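Local structure of Blr3880 protein (Bradyrhizobium japonicum, 2OOD) at residues R69-G74 / A404-L409; P73-G78 / R376-V381; N157-A162 / R198-I203; C295-L300 / G330-M335. The protein probably catalyses the zinc-dependent hydrolytic deamination of guanine to xanthine and ammonia, a step of purine degradation. All coordinates share one frame; numbering follows the deposited sequence.

Contact 1: R69-G74 / A404-L409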
loop_
_atom_site.group_PDB
_atom_site.type_symbol
_atom_site.label_atom_id
_atom_site.label_comp_id
_atom_site.label_asym_id
_atom_site.label_seq_id
_atom_site.Cartn_x
_atom_site.Cartn_y
_atom_site.Cartn_z
ATOM N N ARG A 69 -18.172 9.004 -14.917
ATOM C CA ARG A 69 -16.962 8.216 -14.777
ATOM C C ARG A 69 -15.860 8.872 -15.594
ATOM O O ARG A 69 -16.107 9.800 -16.368
ATOM C CB ARG A 69 -17.192 6.798 -15.304
ATOM C CG ARG A 69 -18.299 6.030 -14.611
ATOM C CD ARG A 69 -17.876 5.577 -13.230
ATOM N NE ARG A 69 -18.895 4.766 -12.565
ATOM C CZ ARG A 69 -19.807 5.234 -11.716
ATOM N NH1 ARG A 69 -19.845 6.526 -11.409
ATOM N NH2 ARG A 69 -20.674 4.398 -11.159
ATOM N N ILE A 70 -14.633 8.401 -15.402
ATOM C CA ILE A 70 -13.518 8.900 -16.181
ATOM C C ILE A 70 -13.058 7.665 -16.948
ATOM O O ILE A 70 -12.553 6.709 -16.357
ATOM C CB ILE A 70 -12.391 9.455 -15.285
ATOM C CG1 ILE A 70 -12.910 10.641 -14.473
ATOM C CG2 ILE A 70 -11.239 9.941 -16.141
ATOM C CD1 ILE A 70 -11.855 11.333 -13.663
ATOM N N ILE A 71 -13.277 7.669 -18.261
ATOM C CA ILE A 71 -12.906 6.533 -19.100
ATOM C C ILE A 71 -11.462 6.634 -19.567
ATOM O O ILE A 71 -11.078 7.595 -20.232
ATOM C CB ILE A 71 -13.830 6.427 -20.342
ATOM C CG1 ILE A 71 -15.293 6.530 -19.910
ATOM C CG2 ILE A 71 -13.608 5.101 -21.049
ATOM C CD1 ILE A 71 -16.258 6.592 -21.055
ATOM N N VAL A 72 -10.662 5.635 -19.211
ATOM C CA VAL A 72 -9.257 5.611 -19.589
ATOM C C VAL A 72 -8.939 4.296 -20.289
ATOM O O VAL A 72 -9.724 3.353 -20.226
ATOM C CB VAL A 72 -8.352 5.754 -18.344
ATOM C CG1 VAL A 72 -8.637 7.074 -17.640
ATOM C CG2 VAL A 72 -8.582 4.589 -17.397
ATOM N N PRO A 73 -7.799 4.224 -20.991
ATOM C CA PRO A 73 -7.424 2.989 -21.686
ATOM C C PRO A 73 -7.217 1.847 -20.696
ATOM O O PRO A 73 -6.899 2.083 -19.535
ATOM C CB PRO A 73 -6.133 3.377 -22.394
ATOM C CG PRO A 73 -6.361 4.806 -22.718
ATOM C CD PRO A 73 -6.939 5.338 -21.425
ATOM N N GLY A 74 -7.405 0.613 -21.152
ATOM C CA GLY A 74 -7.216 -0.526 -20.271
ATOM C C GLY A 74 -5.793 -0.589 -19.740
ATOM O O GLY A 74 -4.842 -0.401 -20.493
ATOM N N ALA A 404 -10.038 -1.510 -28.842
ATOM C CA ALA A 404 -10.813 -0.820 -27.824
ATOM C C ALA A 404 -10.929 -1.470 -26.456
ATOM O O ALA A 404 -11.980 -2.001 -26.111
ATOM C CB ALA A 404 -12.202 -0.529 -28.364
ATOM N N ASP A 405 -9.853 -1.434 -25.675
ATOM C CA ASP A 405 -9.888 -1.971 -24.315
ATOM C C ASP A 405 -9.959 -0.730 -23.444
ATOM O O ASP A 405 -9.186 0.197 -23.647
ATOM C CB ASP A 405 -8.610 -2.740 -23.978
ATOM C CG ASP A 405 -8.470 -4.017 -24.771
ATOM O OD1 ASP A 405 -9.452 -4.407 -25.426
ATOM O OD2 ASP A 405 -7.384 -4.637 -24.734
ATOM N N PHE A 406 -10.884 -0.675 -22.497
ATOM C CA PHE A 406 -10.947 0.504 -21.650
ATOM C C PHE A 406 -11.605 0.267 -20.309
ATOM O O PHE A 406 -12.242 -0.760 -20.088
ATOM C CB PHE A 406 -11.619 1.668 -22.389
ATOM C CG PHE A 406 -12.981 1.351 -22.943
ATOM C CD1 PHE A 406 -14.133 1.658 -22.223
ATOM C CD2 PHE A 406 -13.118 0.743 -24.191
ATOM C CE1 PHE A 406 -15.401 1.363 -22.742
ATOM C CE2 PHE A 406 -14.383 0.447 -24.709
ATOM C CZ PHE A 406 -15.518 0.759 -23.981
ATOM N N VAL A 407 -11.434 1.229 -19.411
ATOM C CA VAL A 407 -11.971 1.129 -18.066
ATOM C C VAL A 407 -12.722 2.383 -17.659
ATOM O O VAL A 407 -12.290 3.498 -17.933
ATOM C CB VAL A 407 -10.825 0.887 -17.039
ATOM C CG1 VAL A 407 -11.346 1.008 -15.625
ATOM C CG2 VAL A 407 -10.217 -0.490 -17.245
ATOM N N ALA A 408 -13.858 2.199 -17.007
ATOM C CA ALA A 408 -14.629 3.331 -16.536
ATOM C C ALA A 408 -14.313 3.463 -15.053
ATOM O O ALA A 408 -14.693 2.609 -14.250
ATOM C CB ALA A 408 -16.109 3.087 -16.748
ATOM N N LEU A 409 -13.598 4.529 -14.700
ATOM C CA LEU A 409 -13.211 4.779 -13.317
ATOM C C LEU A 409 -14.227 5.632 -12.582
ATOM O O LEU A 409 -14.746 6.607 -13.126
ATOM C CB LEU A 409 -11.853 5.487 -13.257
ATOM C CG LEU A 409 -10.596 4.766 -13.744
ATOM C CD1 LEU A 409 -9.435 5.720 -13.660
ATOM C CD2 LEU A 409 -10.321 3.528 -12.908
#
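I70 and V72 pair with L409 and V407 in an antiparallel ladder. It belongs to the small beta domain that the two ends of the chain build beside the barrel in this hydrolase superfamily. Both are hydrogen-bonded pairs. V407 N gives V72 O a bond of 2.8 Å, nearly straight at 170°, and V72 N donates back to V407 O. I70 and L409 likewise bond in both directions. Between them I71 stands opposite A408 in a non-hydrogen-bonded pair, and I71 CA touches V407 O at 3.3 Å in a CA-H...O contact. Where the ladder ends, G74 N still reaches D405 O at 3.1 Å, but from 57° above the carbonyl plane.

The buried, packed part takes in both faces. On the face that carries I70, V72, V407 and L409, V72 CG2 stands between its own backbone N and carbonyl carbon, which turns it to L409 CD1 at 4.0 Å. These two side chains cross at about a right angle. I71 CG2 comes closer to its neighbour, 3.7 Å from F406 CD1. The two side chains run side by side, and the F406 ring also stacks on W457. D405 is buried and forms a salt bridge with R198.

The solvent side is the corner at R69, which is partly exposed. The guanidinium of R69 turns to D454, with which NE forms a salt bridge. Its chain bends at chi2 (-74°) and runs along the end of the ladder. There R69 CD passes 3.3 Å from L409 O, the oxygen that accepts I70 N.

Contact 2: P73-G78 / R376-V381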
loop_
_atom_site.group_PDB
_atom_site.type_symbol
_atom_site.label_atom_id
_atom_site.label_comp_id
_atom_site.label_asym_id
_atom_site.label_seq_id
_atom_site.Cartn_x
_atom_site.Cartn_y
_atom_site.Cartn_z
ATOM N N PRO A 73 -7.799 4.224 -20.991
ATOM C CA PRO A 73 -7.424 2.989 -21.686
ATOM C C PRO A 73 -7.217 1.847 -20.696
ATOM O O PRO A 73 -6.899 2.083 -19.535
ATOM C CB PRO A 73 -6.133 3.377 -22.394
ATOM C CG PRO A 73 -6.361 4.806 -22.718
ATOM C CD PRO A 73 -6.939 5.338 -21.425
ATOM N N GLY A 74 -7.405 0.613 -21.152
ATOM C CA GLY A 74 -7.216 -0.526 -20.271
ATOM C C GLY A 74 -5.793 -0.589 -19.740
ATOM O O GLY A 74 -4.842 -0.401 -20.493
ATOM N N PHE A 75 -5.639 -0.868 -18.450
ATOM C CA PHE A 75 -4.318 -0.922 -17.842
ATOM C C PHE A 75 -3.453 -2.074 -18.327
ATOM O O PHE A 75 -3.924 -3.197 -18.452
ATOM C CB PHE A 75 -4.446 -0.980 -16.323
ATOM C CG PHE A 75 -5.249 0.149 -15.743
ATOM C CD1 PHE A 75 -5.244 1.407 -16.344
ATOM C CD2 PHE A 75 -6.008 -0.035 -14.593
ATOM C CE1 PHE A 75 -5.980 2.463 -15.812
ATOM C CE2 PHE A 75 -6.751 1.023 -14.051
ATOM C CZ PHE A 75 -6.733 2.271 -14.668
ATOM N N ILE A 76 -2.185 -1.782 -18.602
ATOM C CA ILE A 76 -1.236 -2.788 -19.063
ATOM C C ILE A 76 -0.411 -3.203 -17.847
ATOM O O ILE A 76 0.138 -2.365 -17.137
ATOM C CB ILE A 76 -0.247 -2.225 -20.117
ATOM C CG1 ILE A 76 -0.976 -1.361 -21.144
ATOM C CG2 ILE A 76 0.454 -3.374 -20.834
ATOM C CD1 ILE A 76 -1.771 -2.131 -22.134
ATOM N N ASP A 77 -0.325 -4.502 -17.614
ATOM C CA ASP A 77 0.428 -5.048 -16.490
ATOM C C ASP A 77 1.528 -5.892 -17.133
ATOM O O ASP A 77 1.266 -6.957 -17.679
ATOM C CB ASP A 77 -0.534 -5.890 -15.631
ATOM C CG ASP A 77 0.164 -6.752 -14.604
ATOM O OD1 ASP A 77 1.103 -7.472 -14.977
ATOM O OD2 ASP A 77 -0.240 -6.741 -13.427
ATOM N N GLY A 78 2.759 -5.407 -17.087
ATOM C CA GLY A 78 3.837 -6.141 -17.720
ATOM C C GLY A 78 4.551 -7.218 -16.934
ATOM O O GLY A 78 5.635 -7.622 -17.331
ATOM N N ARG A 376 2.263 11.024 -15.082
ATOM C CA ARG A 376 3.310 10.023 -15.245
ATOM C C ARG A 376 2.838 8.621 -14.866
ATOM O O ARG A 376 3.148 7.641 -15.545
ATOM C CB ARG A 376 4.523 10.398 -14.388
ATOM C CG ARG A 376 5.280 11.630 -14.853
ATOM C CD ARG A 376 6.317 12.059 -13.832
ATOM N NE ARG A 376 7.191 13.109 -14.348
ATOM C CZ ARG A 376 8.127 13.725 -13.630
ATOM N NH1 ARG A 376 8.307 13.396 -12.363
ATOM N NH2 ARG A 376 8.888 14.662 -14.179
ATOM N N GLY A 377 2.089 8.536 -13.773
ATOM C CA GLY A 377 1.600 7.250 -13.314
ATOM C C GLY A 377 0.628 6.583 -14.263
ATOM O O GLY A 377 0.746 5.396 -14.552
ATOM N N PHE A 378 -0.343 7.344 -14.749
ATOM C CA PHE A 378 -1.332 6.801 -15.662
ATOM C C PHE A 378 -0.854 6.611 -17.087
ATOM O O PHE A 378 -1.455 5.853 -17.844
ATOM C CB PHE A 378 -2.593 7.645 -15.610
ATOM C CG PHE A 378 -3.510 7.221 -14.523
ATOM C CD1 PHE A 378 -4.213 6.024 -14.634
ATOM C CD2 PHE A 378 -3.611 7.952 -13.344
ATOM C CE1 PHE A 378 -5.000 5.562 -13.592
ATOM C CE2 PHE A 378 -4.400 7.493 -12.291
ATOM C CZ PHE A 378 -5.090 6.294 -12.419
ATOM N N TRP A 379 0.216 7.304 -17.453
ATOM C CA TRP A 379 0.789 7.141 -18.772
ATOM C C TRP A 379 1.535 5.808 -18.699
ATOM O O TRP A 379 1.518 5.022 -19.638
ATOM C CB TRP A 379 1.774 8.272 -19.070
ATOM C CG TRP A 379 2.595 8.041 -20.327
ATOM C CD1 TRP A 379 2.213 8.290 -21.612
ATOM C CD2 TRP A 379 3.917 7.485 -20.403
ATOM N NE1 TRP A 379 3.213 7.927 -22.483
ATOM C CE2 TRP A 379 4.269 7.431 -21.767
ATOM C CE3 TRP A 379 4.835 7.029 -19.452
ATOM C CZ2 TRP A 379 5.503 6.939 -22.199
ATOM C CZ3 TRP A 379 6.063 6.539 -19.885
ATOM C CH2 TRP A 379 6.383 6.499 -21.244
ATOM N N SER A 380 2.174 5.553 -17.557
ATOM C CA SER A 380 2.935 4.321 -17.339
ATOM C C SER A 380 2.120 3.038 -17.359
ATOM O O SER A 380 2.631 1.997 -17.751
ATOM C CB SER A 380 3.700 4.391 -16.015
ATOM O OG SER A 380 4.811 5.260 -16.112
ATOM N N VAL A 381 0.864 3.096 -16.926
ATOM C CA VAL A 381 0.030 1.900 -16.923
ATOM C C VAL A 381 -0.797 1.777 -18.207
ATOM O O VAL A 381 -1.620 0.872 -18.338
ATOM C CB VAL A 381 -0.909 1.866 -15.696
ATOM C CG1 VAL A 381 -0.090 1.860 -14.420
ATOM C CG2 VAL A 381 -1.843 3.057 -15.722
HETATM O O HOH W 1 2.742 -0.904 -17.792
#
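F75 CG stands anti to its carbonyl carbon (chi1 -55°), and V381 CG2 lies between its own backbone N and carbonyl carbon. With these torsions the two side chains lie side by side and point the same way. V381 CG2 meets F75 CD1 at 3.8 Å. The far end of the F75 ring reaches the edge of the F378 ring, where F75 CE1 lies in the F378 plane. F75 CZ is 3.9 Å from F378 CE1.

Next to this apolar group the backbones join. I76 N donates to V381 O at 2.7 Å, and the bond is nearly straight at 170°. V381 O also takes a CA-H...O contact from F75 CA, and I76 CG1 lies 3.6 Å from V381 O. A water then donates to both I76 O and S380 O, a second link between strand and helix end. S380 OG and S380 N both bond R376 O, from opposite faces of its plane, within the last turn of the helix. An alanine in place of F75 would probably open a gap beside V381 CG2 and the F378 edge and set both free to shift.

The strand is the first of the TIM-type barrel, and it runs on to the zinc ligands H79 and H81. In the barrel it pairs with strand 132-138, bonded through the backbone of F75 to T133. M335 and I336 of helix 335-352 pack on F75. F378 rests on L441 and M445 of helix 434-447, so the F378 side chain bridges that helix and the barrel strand.

Contact 3: N157-A162 / R198-I203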
loop_
_atom_site.group_PDB
_atom_site.type_symbol
_atom_site.label_atom_id
_atom_site.label_comp_id
_atom_site.label_asym_id
_atom_site.label_seq_id
_atom_site.Cartn_x
_atom_site.Cartn_y
_atom_site.Cartn_z
ATOM N N ASN A 157 -11.149 -12.896 -25.677
ATOM C CA ASN A 157 -10.470 -12.155 -26.733
ATOM C C ASN A 157 -9.646 -10.985 -26.208
ATOM O O ASN A 157 -9.812 -9.839 -26.634
ATOM C CB ASN A 157 -11.472 -11.668 -27.780
ATOM C CG ASN A 157 -10.812 -11.381 -29.117
ATOM O OD1 ASN A 157 -9.748 -11.926 -29.414
ATOM N ND2 ASN A 157 -11.444 -10.541 -29.936
HETATM N N MSE A 158 -8.741 -11.295 -25.285
HETATM C CA MSE A 158 -7.872 -10.295 -24.682
HETATM C C MSE A 158 -6.464 -10.433 -25.235
HETATM O O MSE A 158 -6.013 -11.548 -25.515
HETATM C CB MSE A 158 -7.818 -10.492 -23.176
HETATM C CG MSE A 158 -9.153 -10.417 -22.491
HETATM SE SE MSE A 158 -8.986 -10.889 -20.601
HETATM C CE MSE A 158 -9.073 -12.828 -20.746
ATOM N N ARG A 159 -5.770 -9.309 -25.405
ATOM C CA ARG A 159 -4.402 -9.371 -25.887
ATOM C C ARG A 159 -3.574 -9.747 -24.671
ATOM O O ARG A 159 -3.673 -9.111 -23.622
ATOM C CB ARG A 159 -3.941 -8.030 -26.450
ATOM C CG ARG A 159 -2.523 -8.081 -26.978
ATOM C CD ARG A 159 -2.238 -6.918 -27.894
ATOM N NE ARG A 159 -2.952 -7.028 -29.164
ATOM C CZ ARG A 159 -2.800 -8.029 -30.031
ATOM N NH1 ARG A 159 -1.956 -9.022 -29.770
ATOM N NH2 ARG A 159 -3.488 -8.035 -31.168
ATOM N N VAL A 160 -2.767 -10.789 -24.817
ATOM C CA VAL A 160 -1.960 -11.281 -23.720
ATOM C C VAL A 160 -0.613 -11.815 -24.186
ATOM O O VAL A 160 -0.534 -12.480 -25.218
ATOM C CB VAL A 160 -2.709 -12.416 -22.983
ATOM C CG1 VAL A 160 -1.786 -13.109 -22.007
ATOM C CG2 VAL A 160 -3.916 -11.853 -22.253
ATOM N N ILE A 161 0.438 -11.512 -23.420
ATOM C CA ILE A 161 1.793 -11.985 -23.714
ATOM C C ILE A 161 2.082 -13.090 -22.704
ATOM O O ILE A 161 1.957 -12.874 -21.504
ATOM C CB ILE A 161 2.885 -10.902 -23.483
ATOM C CG1 ILE A 161 2.437 -9.537 -24.001
ATOM C CG2 ILE A 161 4.159 -11.305 -24.214
ATOM C CD1 ILE A 161 2.485 -9.414 -25.490
ATOM N N ALA A 162 2.468 -14.270 -23.174
ATOM C CA ALA A 162 2.777 -15.358 -22.255
ATOM C C ALA A 162 3.638 -16.436 -22.904
ATOM O O ALA A 162 3.942 -16.371 -24.095
ATOM C CB ALA A 162 1.490 -15.962 -21.718
ATOM N N ARG A 198 -5.409 -12.355 -30.560
ATOM C CA ARG A 198 -4.635 -11.331 -29.865
ATOM C C ARG A 198 -3.544 -11.938 -28.979
ATOM O O ARG A 198 -2.937 -11.230 -28.180
ATOM C CB ARG A 198 -5.551 -10.448 -29.015
ATOM C CG ARG A 198 -6.660 -9.763 -29.794
ATOM C CD ARG A 198 -7.576 -8.958 -28.879
ATOM N NE ARG A 198 -7.025 -7.647 -28.540
ATOM C CZ ARG A 198 -7.478 -6.885 -27.550
ATOM N NH1 ARG A 198 -8.485 -7.313 -26.803
ATOM N NH2 ARG A 198 -6.936 -5.695 -27.312
ATOM N N ASN A 199 -3.294 -13.239 -29.113
ATOM C CA ASN A 199 -2.256 -13.908 -28.321
ATOM C C ASN A 199 -0.840 -13.666 -28.863
ATOM O O ASN A 199 -0.602 -13.785 -30.063
ATOM C CB ASN A 199 -2.498 -15.421 -28.267
ATOM C CG ASN A 199 -3.714 -15.796 -27.436
ATOM O OD1 ASN A 199 -3.921 -15.265 -26.346
ATOM N ND2 ASN A 199 -4.514 -16.727 -27.942
ATOM N N LEU A 200 0.095 -13.342 -27.968
ATOM C CA LEU A 200 1.492 -13.095 -28.328
ATOM C C LEU A 200 2.369 -13.971 -27.441
ATOM O O LEU A 200 2.150 -14.048 -26.234
ATOM C CB LEU A 200 1.837 -11.620 -28.119
ATOM C CG LEU A 200 1.017 -10.649 -28.974
ATOM C CD1 LEU A 200 1.320 -9.226 -28.588
ATOM C CD2 LEU A 200 1.325 -10.884 -30.441
ATOM N N TYR A 201 3.358 -14.633 -28.035
ATOM C CA TYR A 201 4.229 -15.529 -27.276
ATOM C C TYR A 201 5.553 -14.918 -26.813
ATOM O O TYR A 201 6.191 -14.165 -27.544
ATOM C CB TYR A 201 4.543 -16.775 -28.098
ATOM C CG TYR A 201 5.107 -17.892 -27.263
ATOM C CD1 TYR A 201 4.273 -18.747 -26.559
ATOM C CD2 TYR A 201 6.472 -18.068 -27.136
ATOM C CE1 TYR A 201 4.785 -19.752 -25.741
ATOM C CE2 TYR A 201 6.997 -19.073 -26.317
ATOM C CZ TYR A 201 6.146 -19.908 -25.621
ATOM O OH TYR A 201 6.659 -20.877 -24.781
ATOM N N ALA A 202 5.981 -15.269 -25.605
ATOM C CA ALA A 202 7.236 -14.754 -25.080
ATOM C C ALA A 202 8.143 -15.881 -24.615
ATOM O O ALA A 202 7.761 -16.671 -23.750
ATOM C CB ALA A 202 6.970 -13.799 -23.927
ATOM N N ILE A 203 9.335 -15.963 -25.210
ATOM C CA ILE A 203 10.318 -16.975 -24.831
ATOM C C ILE A 203 10.535 -16.642 -23.366
ATOM O O ILE A 203 10.854 -15.498 -23.037
ATOM C CB ILE A 203 11.656 -16.771 -25.562
ATOM C CG1 ILE A 203 11.425 -16.618 -27.069
ATOM C CG2 ILE A 203 12.581 -17.941 -25.272
ATOM C CD1 ILE A 203 10.961 -17.865 -27.738
HETATM O O HOH W 2 -7.572 -13.806 -29.264
HETATM O O HOH W 3 -6.498 -14.151 -26.710
#
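V160, I161 and A162 pair in parallel with N199, L200 and Y201, as neighbouring strands of the barrel wall. L200 N bonds V160 O at 2.9 Å. A162 N and A202 N continue the ladder, to L200 O and A162 O. V160 N to R198 O is weak. Side chains alternate between the two faces. I161 CD1 rests on L200 CD1, and I161 CG2 meets A202 CB at 3.8 Å. A162 O lies over one face of the Y201 ring, offset toward its rim and 3.4 Å above its plane, while Y201 OH bonds L164 N.

The strands are the two ends of a beta-alpha-beta unit of the TIM-type barrel, with helix 179-193 in between. N157 has positive phi and closes the preceding helix 143-156 in a Schellman motif. R198 reaches the carbonyl of N157. The R198 chain bends at chi3 (81°), and NH1 donates to a lone pair of N157 O at 2.9 Å, with that oxygen in the guanidinium plane. Over one face of the same group lies R159 N.

The R159 guanidinium stands at 89° to that of R198 and lies with one face on R198 CB. The NE atoms of R159 and R198 are 4.2 Å apart. E403 forms salt bridges with both residues and probably offsets the repulsion. A leucine in place of R198 would probably leave N157 O without this donor and E403 and D405 each without a charged partner. One water joins N157 OD1 to R198 N. Another donates to M158 O and to N199 OD1, 2.8 Å from the latter.

Contact 4: C295-L300 / G330-M335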
loop_
_atom_site.group_PDB
_atom_site.type_symbol
_atom_site.label_atom_id
_atom_site.label_comp_id
_atom_site.label_asym_id
_atom_site.label_seq_id
_atom_site.Cartn_x
_atom_site.Cartn_y
_atom_site.Cartn_z
ATOM N N CYS A 295 8.173 -3.159 -10.592
ATOM C CA CYS A 295 7.156 -3.801 -9.764
ATOM C C CYS A 295 7.306 -3.406 -8.300
ATOM O O CYS A 295 7.745 -4.203 -7.480
ATOM C CB CYS A 295 7.276 -5.321 -9.892
ATOM S SG CYS A 295 7.281 -5.918 -11.590
ATOM N N PRO A 296 6.908 -2.179 -7.949
ATOM C CA PRO A 296 6.998 -1.650 -6.589
ATOM C C PRO A 296 6.359 -2.446 -5.456
ATOM O O PRO A 296 6.967 -2.587 -4.400
ATOM C CB PRO A 296 6.414 -0.250 -6.727
ATOM C CG PRO A 296 5.441 -0.402 -7.822
ATOM C CD PRO A 296 6.178 -1.242 -8.818
ATOM N N CYS A 297 5.152 -2.963 -5.654
ATOM C CA CYS A 297 4.491 -3.731 -4.598
ATOM C C CYS A 297 5.312 -4.938 -4.192
ATOM O O CYS A 297 5.426 -5.257 -3.012
ATOM C CB CYS A 297 3.115 -4.209 -5.049
ATOM S SG CYS A 297 1.905 -2.915 -5.228
ATOM N N SER A 298 5.870 -5.610 -5.191
ATOM C CA SER A 298 6.691 -6.790 -4.981
ATOM C C SER A 298 8.021 -6.394 -4.339
ATOM O O SER A 298 8.449 -6.993 -3.354
ATOM C CB SER A 298 6.931 -7.481 -6.322
ATOM O OG SER A 298 7.784 -8.593 -6.177
ATOM N N ASN A 299 8.660 -5.371 -4.900
ATOM C CA ASN A 299 9.934 -4.892 -4.390
ATOM C C ASN A 299 9.867 -4.602 -2.903
ATOM O O ASN A 299 10.801 -4.923 -2.171
ATOM C CB ASN A 299 10.374 -3.636 -5.139
ATOM C CG ASN A 299 10.716 -3.917 -6.581
ATOM O OD1 ASN A 299 10.942 -5.063 -6.959
ATOM N ND2 ASN A 299 10.772 -2.873 -7.392
ATOM N N LEU A 300 8.762 -4.004 -2.458
ATOM C CA LEU A 300 8.573 -3.678 -1.042
ATOM C C LEU A 300 8.156 -4.894 -0.211
ATOM O O LEU A 300 8.647 -5.096 0.888
ATOM C CB LEU A 300 7.528 -2.563 -0.880
ATOM C CG LEU A 300 7.832 -1.199 -1.515
ATOM C CD1 LEU A 300 6.672 -0.252 -1.300
ATOM C CD2 LEU A 300 9.099 -0.625 -0.916
ATOM N N GLY A 330 4.197 -9.520 -5.369
ATOM C CA GLY A 330 3.390 -8.371 -5.000
ATOM C C GLY A 330 2.085 -8.854 -4.400
ATOM O O GLY A 330 1.643 -9.960 -4.703
ATOM N N ASN A 331 1.449 -8.032 -3.572
ATOM C CA ASN A 331 0.212 -8.440 -2.923
ATOM C C ASN A 331 -1.065 -7.823 -3.472
ATOM O O ASN A 331 -2.127 -7.966 -2.870
ATOM C CB ASN A 331 0.316 -8.170 -1.414
ATOM C CG ASN A 331 0.650 -6.717 -1.091
ATOM O OD1 ASN A 331 1.403 -6.061 -1.810
ATOM N ND2 ASN A 331 0.105 -6.217 0.011
ATOM N N ARG A 332 -0.970 -7.163 -4.622
ATOM C CA ARG A 332 -2.131 -6.514 -5.234
ATOM C C ARG A 332 -2.274 -6.855 -6.714
ATOM O O ARG A 332 -1.289 -6.881 -7.451
ATOM C CB ARG A 332 -2.011 -4.997 -5.097
ATOM C CG ARG A 332 -1.711 -4.506 -3.695
ATOM C CD ARG A 332 -2.870 -4.749 -2.755
ATOM N NE ARG A 332 -2.531 -4.357 -1.395
ATOM C CZ ARG A 332 -3.320 -4.541 -0.344
ATOM N NH1 ARG A 332 -4.508 -5.113 -0.494
ATOM N NH2 ARG A 332 -2.911 -4.163 0.861
ATOM N N PHE A 333 -3.510 -7.091 -7.151
ATOM C CA PHE A 333 -3.781 -7.424 -8.548
ATOM C C PHE A 333 -4.012 -6.193 -9.417
ATOM O O PHE A 333 -3.878 -6.255 -10.635
ATOM C CB PHE A 333 -5.015 -8.321 -8.662
ATOM C CG PHE A 333 -4.704 -9.765 -8.931
ATOM C CD1 PHE A 333 -4.488 -10.657 -7.885
ATOM C CD2 PHE A 333 -4.628 -10.238 -10.235
ATOM C CE1 PHE A 333 -4.203 -11.996 -8.140
ATOM C CE2 PHE A 333 -4.342 -11.576 -10.496
ATOM C CZ PHE A 333 -4.131 -12.450 -9.450
ATOM N N SER A 334 -4.364 -5.077 -8.795
ATOM C CA SER A 334 -4.645 -3.862 -9.545
ATOM C C SER A 334 -3.464 -2.936 -9.812
ATOM O O SER A 334 -2.608 -2.744 -8.953
ATOM C CB SER A 334 -5.736 -3.071 -8.834
ATOM O OG SER A 334 -6.121 -1.959 -9.616
HETATM N N MSE A 335 -3.430 -2.354 -11.007
HETATM C CA MSE A 335 -2.375 -1.419 -11.367
HETATM C C MSE A 335 -2.554 -0.123 -10.580
HETATM O O MSE A 335 -1.630 0.682 -10.470
HETATM C CB MSE A 335 -2.403 -1.116 -12.862
HETATM C CG MSE A 335 -2.028 -2.296 -13.726
HETATM SE SE MSE A 335 -0.350 -3.110 -13.160
HETATM C CE MSE A 335 0.861 -1.651 -13.635
#
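C297 and S298, in the first turn of helix 296-301, pack on G330 at the active-site end of the TIM-type barrel. C295 is the N-cap of the helix, and G330 belongs to the loop between strand 320-323 and helix 335-352. The contact is made by van der Waals approach alone. G330 CA lies 4.0 Å from C297 C, and the CA atoms of S298 and G330 are 3.7 Å apart. S298 CB meets G330 N at 3.5 Å.

S298 OG stands anti to its backbone N (chi1 177°). It bonds OD2 of the zinc ligand D326 and, weakly, H273 NE2. Both partners line the guanine pocket, and the S298 side chain is about 5 Å from the bound guanine at the nearest atoms. S298 is a second-shell residue that probably helps to place D326.

The other end of the contact belongs to the subunit interface. N331 ND2 bonds M446 O and D340 OD1 of the second subunit, and R332 NH1 bonds G448 O there. N331 CG stands between its backbone N and carbonyl carbon, which brings OD1 to 4.1 Å from C297 CB. Farther along, C297 SG lies 4.2 Å from R332 CG.

Overall arrangement
Contact 2 is buried throughout. Contacts 1, 3 and 4 are largely buried, but each has a partly exposed residue: R69, N157 and R332. Contacts 1 and 2 share P73 and G74. The first ties the early part of strand 70-81 to the beta domain, and the second ties its later part to a helix. The centre of contact 2 is nearest that of the chain, about 7 Å away. Contacts 1 and 3 are ladders, antiparallel and parallel, joined by the D405-R198 salt bridge. Contacts 2 and 4 have no ladder, and contact 4 lacks direct hydrogen bonds between its segments. It runs from the zinc site to the subunit interface. M335 links it to contact 2, which is mainly apolar.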